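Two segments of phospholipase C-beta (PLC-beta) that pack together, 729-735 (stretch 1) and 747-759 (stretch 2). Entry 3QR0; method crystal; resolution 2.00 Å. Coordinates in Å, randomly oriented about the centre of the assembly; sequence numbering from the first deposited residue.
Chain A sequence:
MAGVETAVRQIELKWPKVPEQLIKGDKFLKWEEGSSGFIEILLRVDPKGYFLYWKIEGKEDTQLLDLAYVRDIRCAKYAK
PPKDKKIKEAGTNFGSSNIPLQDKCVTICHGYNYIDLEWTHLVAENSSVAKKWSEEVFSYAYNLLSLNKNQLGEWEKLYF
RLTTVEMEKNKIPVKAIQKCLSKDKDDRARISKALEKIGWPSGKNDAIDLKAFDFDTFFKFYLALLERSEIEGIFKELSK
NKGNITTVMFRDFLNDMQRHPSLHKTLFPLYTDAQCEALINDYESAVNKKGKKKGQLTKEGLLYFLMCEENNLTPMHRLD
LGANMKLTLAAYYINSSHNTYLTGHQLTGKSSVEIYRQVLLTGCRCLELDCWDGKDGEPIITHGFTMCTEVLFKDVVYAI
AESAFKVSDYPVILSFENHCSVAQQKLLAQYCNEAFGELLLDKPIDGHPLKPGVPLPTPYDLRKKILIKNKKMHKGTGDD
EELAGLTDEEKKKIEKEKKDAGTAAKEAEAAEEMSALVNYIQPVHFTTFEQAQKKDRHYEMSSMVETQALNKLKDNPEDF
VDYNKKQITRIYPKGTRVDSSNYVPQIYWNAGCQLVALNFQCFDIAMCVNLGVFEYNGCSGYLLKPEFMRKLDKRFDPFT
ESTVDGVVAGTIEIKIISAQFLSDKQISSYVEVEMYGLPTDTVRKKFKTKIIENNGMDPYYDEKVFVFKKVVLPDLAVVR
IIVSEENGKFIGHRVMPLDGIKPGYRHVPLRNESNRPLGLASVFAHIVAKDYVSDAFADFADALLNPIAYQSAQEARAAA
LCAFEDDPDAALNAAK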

ATOM      1  N   LYS A 729       4.656 -20.884  -2.146  1.00 31.01           N
ATOM      2  CA  LYS A 729       4.336 -19.814  -3.087  1.00 30.52           C
ATOM      3  C   LYS A 729       3.347 -18.833  -2.463  1.00 29.28           C
ATOM      4  O   LYS A 729       2.302 -19.229  -1.955  1.00 29.06           O
ATOM      5  CB  LYS A 729       3.756 -20.383  -4.381  1.00 31.04           C
ATOM      6  CG  LYS A 729       3.589 -19.359  -5.495  1.00 32.09           C
ATOM      7  CD  LYS A 729       3.160 -20.042  -6.784  1.00 35.30           C
ATOM      8  CE  LYS A 729       3.251 -19.111  -7.988  1.00 36.31           C
ATOM      9  NZ  LYS A 729       2.271 -17.991  -7.915  1.00 37.23           N
ATOM     10  N   PHE A 730       3.698 -17.554  -2.511  1.00 28.04           N
ATOM     11  CA  PHE A 730       2.883 -16.486  -1.948  1.00 26.91           C
ATOM     12  C   PHE A 730       1.539 -16.366  -2.664  1.00 26.34           C
ATOM     13  O   PHE A 730       1.485 -16.394  -3.890  1.00 26.46           O
ATOM     14  CB  PHE A 730       3.656 -15.176  -2.076  1.00 26.53           C
ATOM     15  CG  PHE A 730       2.941 -13.983  -1.519  1.00 25.93           C
ATOM     16  CD1 PHE A 730       3.009 -13.691  -0.169  1.00 25.63           C
ATOM     17  CD2 PHE A 730       2.233 -13.129  -2.355  1.00 25.38           C
ATOM     18  CE1 PHE A 730       2.367 -12.576   0.344  1.00 25.65           C
ATOM     19  CE2 PHE A 730       1.589 -12.016  -1.849  1.00 25.12           C
ATOM     20  CZ  PHE A 730       1.658 -11.740  -0.499  1.00 25.17           C
ATOM     21  N   ILE A 731       0.456 -16.234  -1.897  1.00 25.16           N
ATOM     22  CA  ILE A 731      -0.873 -16.015  -2.470  1.00 24.27           C
ATOM     23  C   ILE A 731      -1.324 -14.587  -2.187  1.00 23.09           C
ATOM     24  O   ILE A 731      -1.626 -13.824  -3.108  1.00 22.08           O
ATOM     25  CB  ILE A 731      -1.910 -17.002  -1.906  1.00 24.70           C
ATOM     26  CG1 ILE A 731      -1.593 -18.426  -2.363  1.00 25.48           C
ATOM     27  CG2 ILE A 731      -3.315 -16.607  -2.339  1.00 24.58           C
ATOM     28  CD1 ILE A 731      -2.391 -19.475  -1.633  1.00 26.80           C
ATOM     29  N   GLY A 732      -1.378 -14.237  -0.908  1.00 22.24           N
ATOM     30  CA  GLY A 732      -1.786 -12.904  -0.496  1.00 21.48           C
ATOM     31  C   GLY A 732      -1.479 -12.638   0.962  1.00 21.25           C
ATOM     32  O   GLY A 732      -1.106 -13.549   1.709  1.00 21.09           O
ATOM     33  N   HIS A 733      -1.624 -11.383   1.364  1.00 20.74           N
ATOM     34  CA  HIS A 733      -1.369 -10.990   2.734  1.00 20.85           C
ATOM     35  C   HIS A 733      -2.249  -9.815   3.138  1.00 20.83           C
ATOM     36  O   HIS A 733      -2.973  -9.243   2.318  1.00 19.82           O
ATOM     37  CB  HIS A 733       0.115 -10.632   2.910  1.00 21.17           C
ATOM     38  CG  HIS A 733       0.458  -9.245   2.471  1.00 21.05           C
ATOM     39  ND1 HIS A 733       1.128  -8.356   3.281  1.00 22.37           N
ATOM     40  CD2 HIS A 733       0.196  -8.581   1.318  1.00 21.13           C
ATOM     41  CE1 HIS A 733       1.266  -7.203   2.646  1.00 22.51           C
ATOM     42  NE2 HIS A 733       0.713  -7.315   1.451  1.00 21.44           N
ATOM     43  N   ARG A 734      -2.180  -9.462   4.414  1.00 21.15           N
ATOM     44  CA  ARG A 734      -2.829  -8.259   4.918  1.00 21.59           C
ATOM     45  C   ARG A 734      -2.098  -7.757   6.159  1.00 22.02           C
ATOM     46  O   ARG A 734      -1.875  -8.522   7.095  1.00 22.13           O
ATOM     47  CB  ARG A 734      -4.302  -8.533   5.235  1.00 21.65           C
ATOM     48  CG  ARG A 734      -5.127  -7.287   5.551  1.00 22.78           C
ATOM     49  CD  ARG A 734      -5.272  -6.374   4.345  1.00 23.40           C
ATOM     50  NE  ARG A 734      -6.042  -5.177   4.684  1.00 24.40           N
ATOM     51  CZ  ARG A 734      -7.351  -5.024   4.496  1.00 26.57           C
ATOM     52  NH1 ARG A 734      -8.088  -5.984   3.935  1.00 26.41           N
ATOM     53  NH2 ARG A 734      -7.930  -3.886   4.863  1.00 27.60           N
ATOM     54  N   VAL A 735      -1.725  -6.475   6.147  1.00 22.34           N
ATOM     55  CA  VAL A 735      -1.061  -5.832   7.272  1.00 22.73           C
ATOM     56  C   VAL A 735      -2.094  -5.029   8.062  1.00 23.58           C
ATOM     57  O   VAL A 735      -2.839  -4.233   7.489  1.00 23.04           O
ATOM     58  CB  VAL A 735       0.079  -4.905   6.785  1.00 22.91           C
ATOM     59  CG1 VAL A 735       0.665  -4.097   7.936  1.00 22.56           C
ATOM     60  CG2 VAL A 735       1.177  -5.723   6.115  1.00 22.44           C
ATOM     61  N   HIS A 747     -13.742 -10.774   8.314  1.00 22.94           N
ATOM     62  CA  HIS A 747     -13.198 -11.157   7.018  1.00 22.96           C
ATOM     63  C   HIS A 747     -12.038 -10.233   6.704  1.00 22.62           C
ATOM     64  O   HIS A 747     -12.090  -9.031   6.973  1.00 23.04           O
ATOM     65  CB  HIS A 747     -14.251 -11.089   5.913  1.00 23.04           C
ATOM     66  CG  HIS A 747     -15.293 -12.153   6.024  1.00 23.60           C
ATOM     67  ND1 HIS A 747     -16.420 -12.006   6.804  1.00 23.52           N
ATOM     68  CD2 HIS A 747     -15.371 -13.387   5.474  1.00 23.98           C
ATOM     69  CE1 HIS A 747     -17.152 -13.103   6.722  1.00 24.86           C
ATOM     70  NE2 HIS A 747     -16.541 -13.954   5.921  1.00 24.79           N
ATOM     71  N   VAL A 748     -10.989 -10.807   6.129  1.00 22.79           N
ATOM     72  CA  VAL A 748      -9.755 -10.096   5.849  1.00 21.94           C
ATOM     73  C   VAL A 748      -9.435 -10.254   4.363  1.00 21.74           C
ATOM     74  O   VAL A 748      -8.736 -11.192   3.981  1.00 21.12           O
ATOM     75  CB  VAL A 748      -8.598 -10.668   6.707  1.00 22.07           C
ATOM     76  CG1 VAL A 748      -7.330  -9.839   6.531  1.00 21.19           C
ATOM     77  CG2 VAL A 748      -8.998 -10.726   8.173  1.00 22.98           C
ATOM     78  N   PRO A 749      -9.983  -9.361   3.511  1.00 21.55           N
ATOM     79  CA  PRO A 749      -9.623  -9.415   2.095  1.00 21.41           C
ATOM     80  C   PRO A 749      -8.115  -9.317   1.908  1.00 20.83           C
ATOM     81  O   PRO A 749      -7.463  -8.458   2.512  1.00 20.58           O
ATOM     82  CB  PRO A 749     -10.340  -8.199   1.497  1.00 21.36           C
ATOM     83  CG  PRO A 749     -11.514  -7.985   2.412  1.00 21.63           C
ATOM     84  CD  PRO A 749     -11.014  -8.341   3.778  1.00 21.68           C
ATOM     85  N   LEU A 750      -7.568 -10.212   1.099  1.00 20.86           N
ATOM     86  CA  LEU A 750      -6.126 -10.288   0.906  1.00 20.62           C
ATOM     87  C   LEU A 750      -5.614  -9.325  -0.164  1.00 20.23           C
ATOM     88  O   LEU A 750      -6.328  -8.969  -1.105  1.00 20.39           O
ATOM     89  CB  LEU A 750      -5.725 -11.716   0.550  1.00 21.15           C
ATOM     90  CG  LEU A 750      -6.004 -12.759   1.627  1.00 22.17           C
ATOM     91  CD1 LEU A 750      -5.701 -14.166   1.091  1.00 23.30           C
ATOM     92  CD2 LEU A 750      -5.183 -12.471   2.881  1.00 22.72           C
ATOM     93  N   ARG A 751      -4.358  -8.926   0.002  1.00 19.88           N
ATOM     94  CA  ARG A 751      -3.664  -8.014  -0.891  1.00 20.04           C
ATOM     95  C   ARG A 751      -2.456  -8.703  -1.503  1.00 20.04           C
ATOM     96  O   ARG A 751      -1.900  -9.648  -0.917  1.00 19.31           O
ATOM     97  CB  ARG A 751      -3.177  -6.799  -0.104  1.00 20.08           C
ATOM     98  CG  ARG A 751      -4.273  -6.084   0.654  1.00 21.52           C
ATOM     99  CD  ARG A 751      -5.125  -5.287  -0.292  1.00 23.45           C
ATOM    100  NE  ARG A 751      -6.241  -4.621   0.377  1.00 26.01           N
ATOM    101  CZ  ARG A 751      -6.131  -3.565   1.181  1.00 28.21           C
ATOM    102  NH1 ARG A 751      -4.948  -3.033   1.466  1.00 28.99           N
ATOM    103  NH2 ARG A 751      -7.224  -3.039   1.714  1.00 30.29           N
ATOM    104  N   ASN A 752      -2.052  -8.247  -2.687  1.00 20.05           N
ATOM    105  CA  ASN A 752      -0.805  -8.721  -3.275  1.00 20.53           C
ATOM    106  C   ASN A 752       0.369  -7.947  -2.667  1.00 20.77           C
ATOM    107  O   ASN A 752       0.180  -7.175  -1.725  1.00 20.26           O
ATOM    108  CB  ASN A 752      -0.838  -8.692  -4.816  1.00 20.57           C
ATOM    109  CG  ASN A 752      -0.977  -7.299  -5.403  1.00 19.45           C
ATOM    110  OD1 ASN A 752      -0.654  -6.290  -4.775  1.00 17.76           O
ATOM    111  ND2 ASN A 752      -1.458  -7.244  -6.641  1.00 18.72           N
ATOM    112  N   GLU A 753       1.571  -8.163  -3.189  1.00 21.87           N
ATOM    113  CA  GLU A 753       2.779  -7.565  -2.603  1.00 22.46           C
ATOM    114  C   GLU A 753       2.789  -6.046  -2.699  1.00 21.92           C
ATOM    115  O   GLU A 753       3.340  -5.375  -1.823  1.00 21.97           O
ATOM    116  CB  GLU A 753       4.042  -8.113  -3.266  1.00 23.16           C
ATOM    117  CG  GLU A 753       4.273  -9.593  -3.070  1.00 25.48           C
ATOM    118  CD  GLU A 753       3.703 -10.440  -4.195  1.00 28.45           C
ATOM    119  OE1 GLU A 753       2.712 -10.018  -4.841  1.00 30.17           O
ATOM    120  OE2 GLU A 753       4.249 -11.538  -4.425  1.00 30.20           O
ATOM    121  N   SER A 754       2.168  -5.503  -3.749  1.00 21.87           N
ATOM    122  CA  SER A 754       2.055  -4.046  -3.919  1.00 21.57           C
ATOM    123  C   SER A 754       0.888  -3.452  -3.123  1.00 21.39           C
ATOM    124  O   SER A 754       0.586  -2.266  -3.246  1.00 20.77           O
ATOM    125  CB  SER A 754       1.904  -3.680  -5.401  1.00 21.70           C
ATOM    126  OG  SER A 754       0.639  -4.069  -5.909  1.00 21.88           O
ATOM    127  N   ASN A 755       0.239  -4.292  -2.318  1.00 21.42           N
ATOM    128  CA  ASN A 755      -0.906  -3.919  -1.490  1.00 21.61           C
ATOM    129  C   ASN A 755      -2.167  -3.567  -2.278  1.00 21.36           C
ATOM    130  O   ASN A 755      -3.014  -2.828  -1.790  1.00 21.42           O
ATOM    131  CB  ASN A 755      -0.560  -2.788  -0.499  1.00 21.52           C
ATOM    132  CG  ASN A 755      -1.417  -2.835   0.771  1.00 22.75           C
ATOM    133  OD1 ASN A 755      -1.760  -3.913   1.267  1.00 26.51           O
ATOM    134  ND2 ASN A 755      -1.763  -1.669   1.297  1.00 22.02           N
ATOM    135  N   ARG A 756      -2.304  -4.109  -3.484  1.00 21.45           N
ATOM    136  CA  ARG A 756      -3.566  -4.010  -4.212  1.00 21.61           C
ATOM    137  C   ARG A 756      -4.405  -5.266  -3.960  1.00 22.03           C
ATOM    138  O   ARG A 756      -3.854  -6.347  -3.733  1.00 21.91           O
ATOM    139  CB  ARG A 756      -3.333  -3.792  -5.712  1.00 21.62           C
ATOM    140  CG  ARG A 756      -2.807  -2.391  -6.068  1.00 22.46           C
ATOM    141  CD  ARG A 756      -3.838  -1.309  -5.746  1.00 23.97           C
ATOM    142  NE  ARG A 756      -3.430   0.026  -6.178  1.00 25.22           N
ATOM    143  CZ  ARG A 756      -3.649   0.547  -7.385  1.00 27.52           C
ATOM    144  NH1 ARG A 756      -4.269  -0.146  -8.336  1.00 28.25           N
ATOM    145  NH2 ARG A 756      -3.229   1.778  -7.649  1.00 28.98           N
ATOM    146  N   PRO A 757      -5.743  -5.131  -4.010  1.00 22.54           N
ATOM    147  CA  PRO A 757      -6.623  -6.259  -3.697  1.00 23.03           C
ATOM    148  C   PRO A 757      -6.491  -7.438  -4.667  1.00 23.43           C
ATOM    149  O   PRO A 757      -6.425  -7.248  -5.883  1.00 23.63           O
ATOM    150  CB  PRO A 757      -8.038  -5.656  -3.798  1.00 23.32           C
ATOM    151  CG  PRO A 757      -7.871  -4.194  -3.879  1.00 22.57           C
ATOM    152  CD  PRO A 757      -6.504  -3.931  -4.407  1.00 22.37           C
ATOM    153  N   LEU A 758      -6.451  -8.644  -4.117  1.00 23.61           N
ATOM    154  CA  LEU A 758      -6.623  -9.851  -4.915  1.00 24.23           C
ATOM    155  C   LEU A 758      -8.048  -9.941  -5.454  1.00 24.45           C
ATOM    156  O   LEU A 758      -8.275 -10.546  -6.495  1.00 25.36           O
ATOM    157  CB  LEU A 758      -6.324 -11.109  -4.086  1.00 24.48           C
ATOM    158  CG  LEU A 758      -4.890 -11.626  -4.096  1.00 25.32           C
ATOM    159  CD1 LEU A 758      -3.969 -10.620  -3.465  1.00 25.88           C
ATOM    160  CD2 LEU A 758      -4.809 -12.972  -3.380  1.00 26.54           C
ATOM    161  N   GLY A 759      -9.000  -9.367  -4.722  1.00 24.39           N
ATOM    162  CA  GLY A 759     -10.420  -9.464  -5.053  1.00 24.74           C
ATOM    163  C   GLY A 759     -11.158 -10.250  -3.981  1.00 24.69           C
ATOM    164  O   GLY A 759     -11.133  -9.888  -2.801  1.00 24.78           O
TER
HETATM  165  O   HOH W   1       1.842  -4.738   0.588  1.00 19.74           O
HETATM  166  O   HOH W   2      -2.140  -4.809   3.890  1.00 21.45           O

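Two arginines, like in charge, lie flat against each other here: the guanidinium of Arg 734 stacks on that of Arg 751, centres 3.8 Å apart and planes at 21°, with Arg 734 NH2 only 3.3 Å from Arg 751 NH2. Stacking leaves the N-H groups, which lie in each guanidinium plane, free to reach acceptors at the edges. Arg 734 NH1 donates to Pro 749 O at 2.9 Å, while Arg 751 NH1 reaches Asn 755 OD1 through a weak bond of 3.3 Å. The aliphatic part of Arg 734 is used too, its CG packing 3.5 Å from Val 748 CG1.

The backbone joins at a single antiparallel bridge, His 733 N to Arg 751 O at 2.9 Å and Arg 751 N to His 733 O at 2.7 Å. Gly 732 permits this approach: a CB there would clash with Leu 750 CB, 2.9 Å away.

The side chain of His 733 leaves CA pointing away from the other stretch, but its ring comes back to the type I turn from Asn 752 to Asn 755, where NE2 makes a weak bond to Asn 752 O at 3.2 Å and a water links NE2 to Glu 753 O. Leu 758 CD2 meets Ile 731 CG2 at 4.1 Å. The contact buries 593 Å² in all, with Arg 734 covered most, and Phe 730 points toward stretch 2, its CD2 3.3 Å from Glu 753 OE2.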